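Local structure of formate dehydrogenase (Staphylococcus aureus, 6TTB) at residues A[111-116]-A[345-350]; A[166-171]-A[177-182]; A[231-236]-A[254-259]. The protein probably catalyses the NAD-dependent oxidation of formate to carbon dioxide, and binds nicotinamide-adenine-dinucleotide. All blocks are in the same frame, centred on the assembly; numbering follows the deposited sequence.

In the fold
Followed from the N terminus, the chain builds a five-stranded parallel sheet, whose fourth strand along the chain, 113-116, opens interaction 1. That contact closes only near the C terminus, where helix 330-348 comes back to the first sheet, so both other contacts nest inside its long loop. Interaction 2 (166-171 with 177-182) closes a short loop between two consecutive helices near the second subunit. Interaction 3 (231-236 with 254-259) follows in series and joins the start of helix 233-239 to the loop between strand 242-245 and helix 259-264, beside the seven-stranded parallel sheet, with Leu256 near NAD. Interactions 1 and 2 lie on opposite sides of the chain's centre, their centres about 51 Å apart.

Interaction 1 of 3, residues A[111-116]-A[345-350]; sequences LKLAIT and ERFFNH
Leu113, at the start of strand 113-116, faces Phe347 in the last turn of helix 330-348, with their CA atoms 8.5 Å apart. This is the closest pair of CA atoms across the two segments, and no hydrogen bond joins them, so side chains carry the whole contact. Just beyond, the helix ends in a Schellman motif: His350, with positive phi, is its C-prime residue, and His350 N bonds back to Phe347 O at 3.2 Å.

The main meeting is a CH-pi contact. Leu113 lays its CD2 methyl over one face of the Phe347 ring, 3.8 Å from CD2 to the ring centroid and 29° off the ring normal. The methyl sits toward the attached end of the ring, nearest to CG and CD1, while Leu113 CB lies above the same face near the rim, 4.2 Å from CE1. Phe347 reaches across because its CG is anti to the backbone N (chi1 -177°), and the two side chains run antiparallel alongside one another. At the far end of the ring, Lys112 CB comes obliquely to CZ at 4.2 Å. The rest of that lysine bends away, and its NZ forms a salt bridge with Asp88.

Val89 also touches Phe347, and Ile115 packs on Val340, Ile343 and Leu344. The last helix thus packs on strands 89-92 and 113-116 of the five-stranded parallel sheet. Dispersion and CH-pi attraction join helix to strand here with no directional polar bond between the segments, while the charge of Lys112 is met by Asp88.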
loop_
_atom_site.group_PDB
_atom_site.type_symbol
_atom_site.label_atom_id
_atom_site.label_comp_id
_atom_site.label_asym_id
_atom_site.label_seq_id
_atom_site.Cartn_x
_atom_site.Cartn_y
_atom_site.Cartn_z
ATOM N N LEU A 111 -33.077 17.733 -21.912
ATOM C CA LEU A 111 -31.852 17.045 -21.588
ATOM C C LEU A 111 -31.799 15.736 -22.392
ATOM O O LEU A 111 -32.777 15.038 -22.546
ATOM C CB LEU A 111 -31.890 16.788 -20.092
ATOM C CG LEU A 111 -30.948 15.710 -19.608
ATOM C CD1 LEU A 111 -29.521 16.209 -19.663
ATOM C CD2 LEU A 111 -31.322 15.300 -18.216
ATOM N N LYS A 112 -30.666 15.449 -22.960
ATOM C CA LYS A 112 -30.636 14.440 -23.976
ATOM C C LYS A 112 -29.497 13.508 -23.642
ATOM O O LYS A 112 -29.564 12.304 -23.934
ATOM C CB LYS A 112 -30.495 15.107 -25.345
ATOM C CG LYS A 112 -31.679 15.980 -25.796
ATOM C CD LYS A 112 -31.449 16.605 -27.201
ATOM C CE LYS A 112 -30.816 18.007 -27.210
ATOM N NZ LYS A 112 -31.794 19.040 -26.766
ATOM N N LEU A 113 -28.498 14.056 -22.912
ATOM C CA LEU A 113 -27.238 13.328 -22.714
ATOM C C LEU A 113 -26.654 13.631 -21.340
ATOM O O LEU A 113 -26.405 14.793 -20.961
ATOM C CB LEU A 113 -26.247 13.627 -23.855
ATOM C CG LEU A 113 -25.019 12.707 -23.925
ATOM C CD1 LEU A 113 -25.366 11.251 -23.775
ATOM C CD2 LEU A 113 -24.129 12.956 -25.197
ATOM N N ALA A 114 -26.501 12.563 -20.575
ATOM C CA ALA A 114 -25.813 12.660 -19.302
ATOM C C ALA A 114 -24.461 11.968 -19.418
ATOM O O ALA A 114 -24.372 10.743 -19.536
ATOM C CB ALA A 114 -26.657 12.039 -18.223
ATOM N N ILE A 115 -23.405 12.770 -19.430
ATOM C CA ILE A 115 -22.075 12.190 -19.557
ATOM C C ILE A 115 -21.490 12.058 -18.162
ATOM O O ILE A 115 -21.528 13.029 -17.387
ATOM C CB ILE A 115 -21.195 13.095 -20.420
ATOM C CG1 ILE A 115 -21.865 13.495 -21.735
ATOM C CG2 ILE A 115 -19.836 12.466 -20.643
ATOM C CD1 ILE A 115 -20.984 14.412 -22.482
ATOM N N THR A 116 -20.955 10.875 -17.875
ATOM C CA THR A 116 -20.165 10.636 -16.695
ATOM C C THR A 116 -18.673 10.890 -17.012
ATOM O O THR A 116 -17.986 10.039 -17.585
ATOM C CB THR A 116 -20.334 9.175 -16.240
ATOM O OG1 THR A 116 -21.698 8.780 -15.961
ATOM C CG2 THR A 116 -19.427 8.825 -15.097
ATOM N N GLU A 345 -18.273 15.336 -29.425
ATOM C CA GLU A 345 -18.066 15.474 -30.858
ATOM C C GLU A 345 -19.086 14.571 -31.597
ATOM O O GLU A 345 -20.003 15.063 -32.280
ATOM C CB GLU A 345 -16.585 15.220 -31.167
ATOM C CG GLU A 345 -16.101 15.883 -32.428
ATOM C CD GLU A 345 -16.265 17.387 -32.442
ATOM O OE1 GLU A 345 -15.350 18.056 -31.976
ATOM O OE2 GLU A 345 -17.331 17.883 -32.902
ATOM N N ARG A 346 -19.009 13.256 -31.349
ATOM C CA ARG A 346 -19.979 12.338 -31.929
ATOM C C ARG A 346 -21.423 12.810 -31.657
ATOM O O ARG A 346 -22.242 12.895 -32.561
ATOM C CB ARG A 346 -19.764 10.933 -31.378
ATOM C CG ARG A 346 -18.347 10.432 -31.537
ATOM C CD ARG A 346 -18.327 8.927 -31.381
ATOM N NE ARG A 346 -16.941 8.448 -31.290
ATOM C CZ ARG A 346 -16.543 7.257 -31.714
ATOM N NH1 ARG A 346 -17.428 6.379 -32.175
ATOM N NH2 ARG A 346 -15.285 6.911 -31.596
ATOM N N PHE A 347 -21.738 13.114 -30.399
ATOM C CA PHE A 347 -23.065 13.601 -30.078
ATOM C C PHE A 347 -23.486 14.683 -31.062
ATOM O O PHE A 347 -24.557 14.592 -31.636
ATOM C CB PHE A 347 -23.117 14.124 -28.644
ATOM C CG PHE A 347 -24.485 14.572 -28.208
ATOM C CD1 PHE A 347 -25.552 13.713 -28.270
ATOM C CD2 PHE A 347 -24.722 15.888 -27.868
ATOM C CE1 PHE A 347 -26.819 14.130 -27.944
ATOM C CE2 PHE A 347 -26.003 16.332 -27.600
ATOM C CZ PHE A 347 -27.043 15.446 -27.642
ATOM N N PHE A 348 -22.641 15.712 -31.241
ATOM C CA PHE A 348 -23.064 16.914 -31.917
ATOM C C PHE A 348 -23.218 16.623 -33.378
ATOM O O PHE A 348 -23.766 17.449 -34.093
ATOM C CB PHE A 348 -22.035 18.027 -31.886
ATOM C CG PHE A 348 -21.810 18.614 -30.538
ATOM C CD1 PHE A 348 -22.884 18.857 -29.683
ATOM C CD2 PHE A 348 -20.526 18.876 -30.076
ATOM C CE1 PHE A 348 -22.676 19.370 -28.394
ATOM C CE2 PHE A 348 -20.325 19.460 -28.812
ATOM C CZ PHE A 348 -21.396 19.695 -27.964
ATOM N N ASN A 349 -22.708 15.484 -33.847
ATOM C CA ASN A 349 -23.073 15.161 -35.218
ATOM C C ASN A 349 -23.370 13.682 -35.343
ATOM O O ASN A 349 -22.860 13.003 -36.228
ATOM C CB ASN A 349 -22.146 15.804 -36.237
ATOM C CG ASN A 349 -20.756 15.749 -35.703
ATOM O OD1 ASN A 349 -20.404 14.719 -35.175
ATOM N ND2 ASN A 349 -20.048 16.863 -35.668
ATOM N N HIS A 350 -24.288 13.229 -34.495
ATOM C CA HIS A 350 -25.117 12.093 -34.843
ATOM C C HIS A 350 -24.229 10.953 -35.354
ATOM O O HIS A 350 -24.638 10.177 -36.196
ATOM C CB HIS A 350 -26.237 12.535 -35.809
ATOM C CG HIS A 350 -27.167 13.555 -35.213
ATOM N ND1 HIS A 350 -26.948 14.947 -35.312
ATOM C CD2 HIS A 350 -28.279 13.432 -34.465
ATOM C CE1 HIS A 350 -27.913 15.606 -34.662
ATOM N NE2 HIS A 350 -28.715 14.724 -34.137
#

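Interaction 2 of 3, residues A[166-171]-A[177-182]; sequences HRQSVE and SQVGNH
Gln168 and Val179 make the main van der Waals contact between helix 162-171 and helix 176-180, and theirs are the nearest CA atoms across the two segments, 8.4 Å apart. The amide of Gln168 comes obliquely, NE2 foremost, to the CG2 methyl of Val179, with CD of Gln168 3.6 Å from that methyl. Gln168 starts with CG anti to its carbonyl carbon (chi1 -83°), and the chain then runs extended, carrying the amide across the gap. The second helix adds a lesser touch through Gln178 CB, 4.3 Å from Gln168 NE2.

Polar contacts hold the amide where the methyl meets it: Gln168 NE2 donates to Asn175 O in the connection between the helices, and a weak bond links the same nitrogen to Glu164 OE1. The two consecutive, roughly antiparallel helices form an alpha-alpha hairpin, with five residues between the segments, and a side chain of the first helix is tied to the main chain leading into the second. The hairpin lies at the dimer interface, where Val323 of the second subunit packs on Gln168 and Met321 O of that subunit is hydrogen-bonded to His166 ND1.

Beside the Gln168 amide, Arg167 and the neutral Gln178 only approach each other, with no bond between the two nitrogens, NH1 of Arg167 and NE2 of Gln178, which are 3.8 Å apart. Their side chains are nearly perpendicular, yet the guanidinium and amide planes are tilted by just 22°.

Salt bridges engage the arginine instead. Glu171 OE1, in the guanidinium plane at its rim, forms one with Arg167 NE, whose hydrogen bond at 3.4 Å is weak, while NH1 pairs with Glu164 and NH2 with Glu173.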
loop_
_atom_site.group_PDB
_atom_site.type_symbol
_atom_site.label_atom_id
_atom_site.label_comp_id
_atom_site.label_asym_id
_atom_site.label_seq_id
_atom_site.Cartn_x
_atom_site.Cartn_y
_atom_site.Cartn_z
ATOM N N HIS A 166 3.403 3.975 9.952
ATOM C CA HIS A 166 3.528 5.416 9.669
ATOM C C HIS A 166 3.098 6.253 10.891
ATOM O O HIS A 166 3.639 7.346 11.145
ATOM C CB HIS A 166 2.763 5.797 8.390
ATOM C CG HIS A 166 2.881 7.235 8.005
ATOM N ND1 HIS A 166 4.023 7.755 7.447
ATOM C CD2 HIS A 166 1.977 8.239 7.978
ATOM C CE1 HIS A 166 3.874 9.049 7.235
ATOM N NE2 HIS A 166 2.647 9.376 7.595
ATOM N N ARG A 167 2.108 5.750 11.632
ATOM C CA ARG A 167 1.636 6.455 12.804
ATOM C C ARG A 167 2.812 6.602 13.767
ATOM O O ARG A 167 3.249 7.704 14.089
ATOM C CB ARG A 167 0.587 5.560 13.455
ATOM C CG ARG A 167 -0.435 6.268 14.308
ATOM C CD ARG A 167 -0.916 5.229 15.319
ATOM N NE ARG A 167 -0.236 5.662 16.505
ATOM C CZ ARG A 167 0.657 4.966 17.151
ATOM N NH1 ARG A 167 0.911 3.710 16.782
ATOM N NH2 ARG A 167 1.268 5.510 18.193
ATOM N N GLN A 168 3.366 5.455 14.156
ATOM C CA GLN A 168 4.540 5.399 14.989
ATOM C C GLN A 168 5.601 6.330 14.430
ATOM O O GLN A 168 6.184 7.088 15.193
ATOM C CB GLN A 168 5.076 3.964 15.097
ATOM C CG GLN A 168 4.408 3.050 16.135
ATOM C CD GLN A 168 5.251 1.802 16.257
ATOM O OE1 GLN A 168 6.446 1.845 16.030
ATOM N NE2 GLN A 168 4.640 0.655 16.530
ATOM N N SER A 169 5.910 6.241 13.117
ATOM C CA SER A 169 6.899 7.173 12.554
ATOM C C SER A 169 6.527 8.600 12.956
ATOM O O SER A 169 7.232 9.267 13.739
ATOM C CB SER A 169 7.002 7.058 11.053
ATOM O OG SER A 169 7.718 8.173 10.455
ATOM N N VAL A 170 5.324 8.995 12.545
ATOM C CA VAL A 170 4.853 10.340 12.770
ATOM C C VAL A 170 4.833 10.696 14.260
ATOM O O VAL A 170 5.161 11.807 14.618
ATOM C CB VAL A 170 3.476 10.499 12.193
ATOM C CG1 VAL A 170 2.801 11.698 12.789
ATOM C CG2 VAL A 170 3.550 10.574 10.713
ATOM N N GLU A 171 4.340 9.799 15.113
ATOM C CA GLU A 171 3.915 10.224 16.445
ATOM C C GLU A 171 5.075 10.140 17.459
ATOM O O GLU A 171 4.882 10.354 18.648
ATOM C CB GLU A 171 2.614 9.525 16.860
ATOM C CG GLU A 171 1.402 10.281 16.364
ATOM C CD GLU A 171 0.068 9.512 16.309
ATOM O OE1 GLU A 171 -0.394 8.941 17.383
ATOM O OE2 GLU A 171 -0.548 9.494 15.206
ATOM N N SER A 177 6.701 -4.379 18.580
ATOM C CA SER A 177 5.742 -5.407 18.957
ATOM C C SER A 177 4.412 -5.069 18.331
ATOM O O SER A 177 3.739 -5.945 17.793
ATOM C CB SER A 177 5.615 -5.551 20.442
ATOM O OG SER A 177 6.781 -6.213 20.932
ATOM N N GLN A 178 4.087 -3.771 18.336
ATOM C CA GLN A 178 2.713 -3.404 18.122
ATOM C C GLN A 178 2.465 -3.233 16.651
ATOM O O GLN A 178 1.304 -3.323 16.227
ATOM C CB GLN A 178 2.340 -2.145 18.885
ATOM C CG GLN A 178 0.843 -1.892 18.853
ATOM C CD GLN A 178 0.544 -0.439 19.121
ATOM O OE1 GLN A 178 0.784 0.073 20.207
ATOM N NE2 GLN A 178 0.065 0.254 18.103
ATOM N N VAL A 179 3.538 -2.889 15.902
ATOM C CA VAL A 179 3.465 -2.915 14.453
ATOM C C VAL A 179 3.504 -4.357 14.031
ATOM O O VAL A 179 2.763 -4.785 13.125
ATOM C CB VAL A 179 4.626 -2.248 13.736
ATOM C CG1 VAL A 179 4.176 -1.548 12.476
ATOM C CG2 VAL A 179 5.564 -1.429 14.619
ATOM N N GLY A 180 4.468 -5.075 14.597
ATOM C CA GLY A 180 4.682 -6.445 14.202
ATOM C C GLY A 180 3.374 -7.228 14.218
ATOM O O GLY A 180 3.064 -7.972 13.259
ATOM N N ASN A 181 2.587 -6.966 15.277
ATOM C CA ASN A 181 1.393 -7.714 15.634
ATOM C C ASN A 181 0.476 -7.927 14.422
ATOM O O ASN A 181 -0.146 -8.972 14.305
ATOM C CB ASN A 181 0.706 -7.091 16.841
ATOM C CG ASN A 181 -0.321 -7.994 17.500
ATOM O OD1 ASN A 181 0.011 -8.805 18.375
ATOM N ND2 ASN A 181 -1.582 -7.829 17.119
ATOM N N HIS A 182 0.453 -6.984 13.459
ATOM C CA HIS A 182 -0.460 -7.142 12.327
ATOM C C HIS A 182 0.239 -7.021 10.974
ATOM O O HIS A 182 -0.409 -6.833 9.953
ATOM C CB HIS A 182 -1.614 -6.172 12.449
ATOM C CG HIS A 182 -2.514 -6.484 13.605
ATOM N ND1 HIS A 182 -3.113 -7.751 13.781
ATOM C CD2 HIS A 182 -2.920 -5.715 14.658
ATOM C CE1 HIS A 182 -3.812 -7.741 14.921
ATOM N NE2 HIS A 182 -3.703 -6.503 15.480
#

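Interaction 3 of 3, residues A[231-236]-A[254-259]; sequences VSFDEL and DNLFDK
The ring of Phe233 meets two side chains of segment 254-259, Leu256 and Phe257, with its outer atoms. At its edge, near the ring plane, lies CZ of Phe257, 4.3 Å from CE1 of Phe233. The Phe257 ring in turn receives that CE1 obliquely. Leu256 also comes in obliquely, its CD2 methyl 3.7 Å from Phe233 CZ and 3.9 Å from CE1, with its CG behind at 4.0 Å from CZ. Outside the two segments, the ring of Phe194 meets Phe233 with planes at about 55°, and Tyr217 touches it as well.

The backbones stay well apart, 11.2 Å between the CA atoms of Phe233 and Leu256, so both side chains must extend to meet. Each does so with CG anti to the backbone N (chi1 -179° and 178°), and they meet head-on across the gap. Phe233 is the first residue of helix 233-239, directly after the N-cap Ser232. On the other side, Phe257 sits at the centre of an inverse gamma turn, and its backbone is hydrogen-bonded to Ile279 and Asn281.

The contact thus joins the start of a helix beside strand 213-217 to the loop that follows strand 242-245 in the Rossmann-type domain. Leu256 also touches Phe194 of strand 190-194, and its side chain is about 5 Å from bound NAD. No hydrogen bond crosses between the segments: aromatic and aliphatic carbon alone makes the join, consistent with a hydrophobic cluster on the border of the cofactor pocket.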
loop_
_atom_site.group_PDB
_atom_site.type_symbol
_atom_site.label_atom_id
_atom_site.label_comp_id
_atom_site.label_asym_id
_atom_site.label_seq_id
_atom_site.Cartn_x
_atom_site.Cartn_y
_atom_site.Cartn_z
ATOM N N VAL A 231 -12.844 -19.876 -9.197
ATOM C CA VAL A 231 -13.293 -20.480 -7.955
ATOM C C VAL A 231 -14.727 -20.029 -7.729
ATOM O O VAL A 231 -15.104 -18.959 -8.194
ATOM C CB VAL A 231 -12.373 -20.029 -6.823
ATOM C CG1 VAL A 231 -13.069 -19.148 -5.823
ATOM C CG2 VAL A 231 -11.705 -21.173 -6.143
ATOM N N SER A 232 -15.530 -20.834 -7.025
ATOM C CA SER A 232 -16.869 -20.346 -6.693
ATOM C C SER A 232 -16.803 -19.148 -5.737
ATOM O O SER A 232 -15.825 -18.943 -4.976
ATOM C CB SER A 232 -17.749 -21.416 -6.151
ATOM O OG SER A 232 -17.353 -21.808 -4.812
ATOM N N PHE A 233 -17.932 -18.464 -5.646
ATOM C CA PHE A 233 -18.074 -17.357 -4.732
ATOM C C PHE A 233 -18.001 -17.885 -3.313
ATOM O O PHE A 233 -17.188 -17.443 -2.501
ATOM C CB PHE A 233 -19.418 -16.706 -4.955
ATOM C CG PHE A 233 -19.631 -15.526 -4.065
ATOM C CD1 PHE A 233 -18.927 -14.336 -4.271
ATOM C CD2 PHE A 233 -20.541 -15.586 -3.037
ATOM C CE1 PHE A 233 -19.095 -13.256 -3.436
ATOM C CE2 PHE A 233 -20.789 -14.451 -2.268
ATOM C CZ PHE A 233 -20.035 -13.305 -2.438
ATOM N N ASP A 234 -18.812 -18.891 -3.034
ATOM C CA ASP A 234 -18.731 -19.479 -1.719
ATOM C C ASP A 234 -17.252 -19.522 -1.379
ATOM O O ASP A 234 -16.816 -19.096 -0.314
ATOM C CB ASP A 234 -19.391 -20.867 -1.688
ATOM N N GLU A 235 -16.487 -20.065 -2.317
ATOM C CA GLU A 235 -15.166 -20.542 -2.029
ATOM C C GLU A 235 -14.252 -19.316 -1.928
ATOM O O GLU A 235 -13.473 -19.192 -0.993
ATOM C CB GLU A 235 -14.789 -21.486 -3.160
ATOM C CG GLU A 235 -13.334 -21.915 -3.162
ATOM C CD GLU A 235 -12.939 -22.720 -1.950
ATOM O OE1 GLU A 235 -13.810 -22.840 -1.027
ATOM O OE2 GLU A 235 -11.742 -23.196 -1.897
ATOM N N LEU A 236 -14.408 -18.376 -2.869
ATOM C CA LEU A 236 -13.625 -17.167 -2.783
ATOM C C LEU A 236 -13.756 -16.596 -1.375
ATOM O O LEU A 236 -12.760 -16.245 -0.758
ATOM C CB LEU A 236 -14.136 -16.157 -3.797
ATOM C CG LEU A 236 -13.164 -15.056 -4.147
ATOM C CD1 LEU A 236 -12.465 -15.417 -5.453
ATOM C CD2 LEU A 236 -13.909 -13.767 -4.321
ATOM N N ASP A 254 -25.405 -5.402 -5.321
ATOM C CA ASP A 254 -26.001 -4.460 -4.402
ATOM C C ASP A 254 -25.991 -5.071 -2.974
ATOM O O ASP A 254 -26.457 -6.188 -2.756
ATOM C CB ASP A 254 -27.350 -4.040 -4.919
ATOM C CG ASP A 254 -27.937 -2.927 -4.103
ATOM O OD1 ASP A 254 -27.337 -2.590 -3.049
ATOM O OD2 ASP A 254 -28.971 -2.396 -4.513
ATOM N N ASN A 255 -25.325 -4.415 -2.024
ATOM C CA ASN A 255 -25.334 -4.902 -0.660
ATOM C C ASN A 255 -24.907 -6.374 -0.519
ATOM O O ASN A 255 -25.164 -6.976 0.508
ATOM C CB ASN A 255 -26.687 -4.759 -0.031
ATOM C CG ASN A 255 -26.519 -4.455 1.434
ATOM O OD1 ASN A 255 -25.709 -3.592 1.796
ATOM N ND2 ASN A 255 -27.225 -5.157 2.285
ATOM N N LEU A 256 -24.129 -6.909 -1.490
ATOM C CA LEU A 256 -23.706 -8.300 -1.464
ATOM C C LEU A 256 -22.880 -8.602 -0.242
ATOM O O LEU A 256 -22.985 -9.656 0.263
ATOM C CB LEU A 256 -22.897 -8.650 -2.705
ATOM C CG LEU A 256 -22.370 -10.097 -2.719
ATOM C CD1 LEU A 256 -23.495 -11.123 -2.355
ATOM C CD2 LEU A 256 -21.705 -10.442 -4.046
ATOM N N PHE A 257 -21.910 -7.779 0.099
ATOM C CA PHE A 257 -21.064 -8.115 1.259
ATOM C C PHE A 257 -21.718 -7.542 2.500
ATOM O O PHE A 257 -21.425 -6.396 2.824
ATOM C CB PHE A 257 -19.666 -7.539 1.078
ATOM C CG PHE A 257 -18.815 -8.269 0.091
ATOM C CD1 PHE A 257 -19.023 -8.129 -1.272
ATOM C CD2 PHE A 257 -17.798 -9.110 0.516
ATOM C CE1 PHE A 257 -18.302 -8.903 -2.185
ATOM C CE2 PHE A 257 -17.036 -9.832 -0.409
ATOM C CZ PHE A 257 -17.282 -9.710 -1.760
ATOM N N ASP A 258 -22.839 -8.185 2.917
ATOM C CA ASP A 258 -23.647 -7.772 4.081
ATOM C C ASP A 258 -23.113 -8.444 5.329
ATOM O O ASP A 258 -22.011 -8.951 5.311
ATOM C CB ASP A 258 -25.141 -8.097 3.944
ATOM C CG ASP A 258 -25.441 -9.552 3.550
ATOM O OD1 ASP A 258 -24.487 -10.266 3.237
ATOM O OD2 ASP A 258 -26.687 -9.948 3.505
ATOM N N LYS A 259 -23.900 -8.468 6.405
ATOM C CA LYS A 259 -23.393 -9.099 7.615
ATOM C C LYS A 259 -23.021 -10.547 7.312
ATOM O O LYS A 259 -22.010 -11.059 7.812
ATOM C CB LYS A 259 -24.328 -9.055 8.811
ATOM C CG LYS A 259 -23.644 -9.694 10.019
ATOM C CD LYS A 259 -24.498 -10.084 11.307
ATOM C CE LYS A 259 -23.604 -10.742 12.362
ATOM N NZ LYS A 259 -24.065 -10.538 13.768
#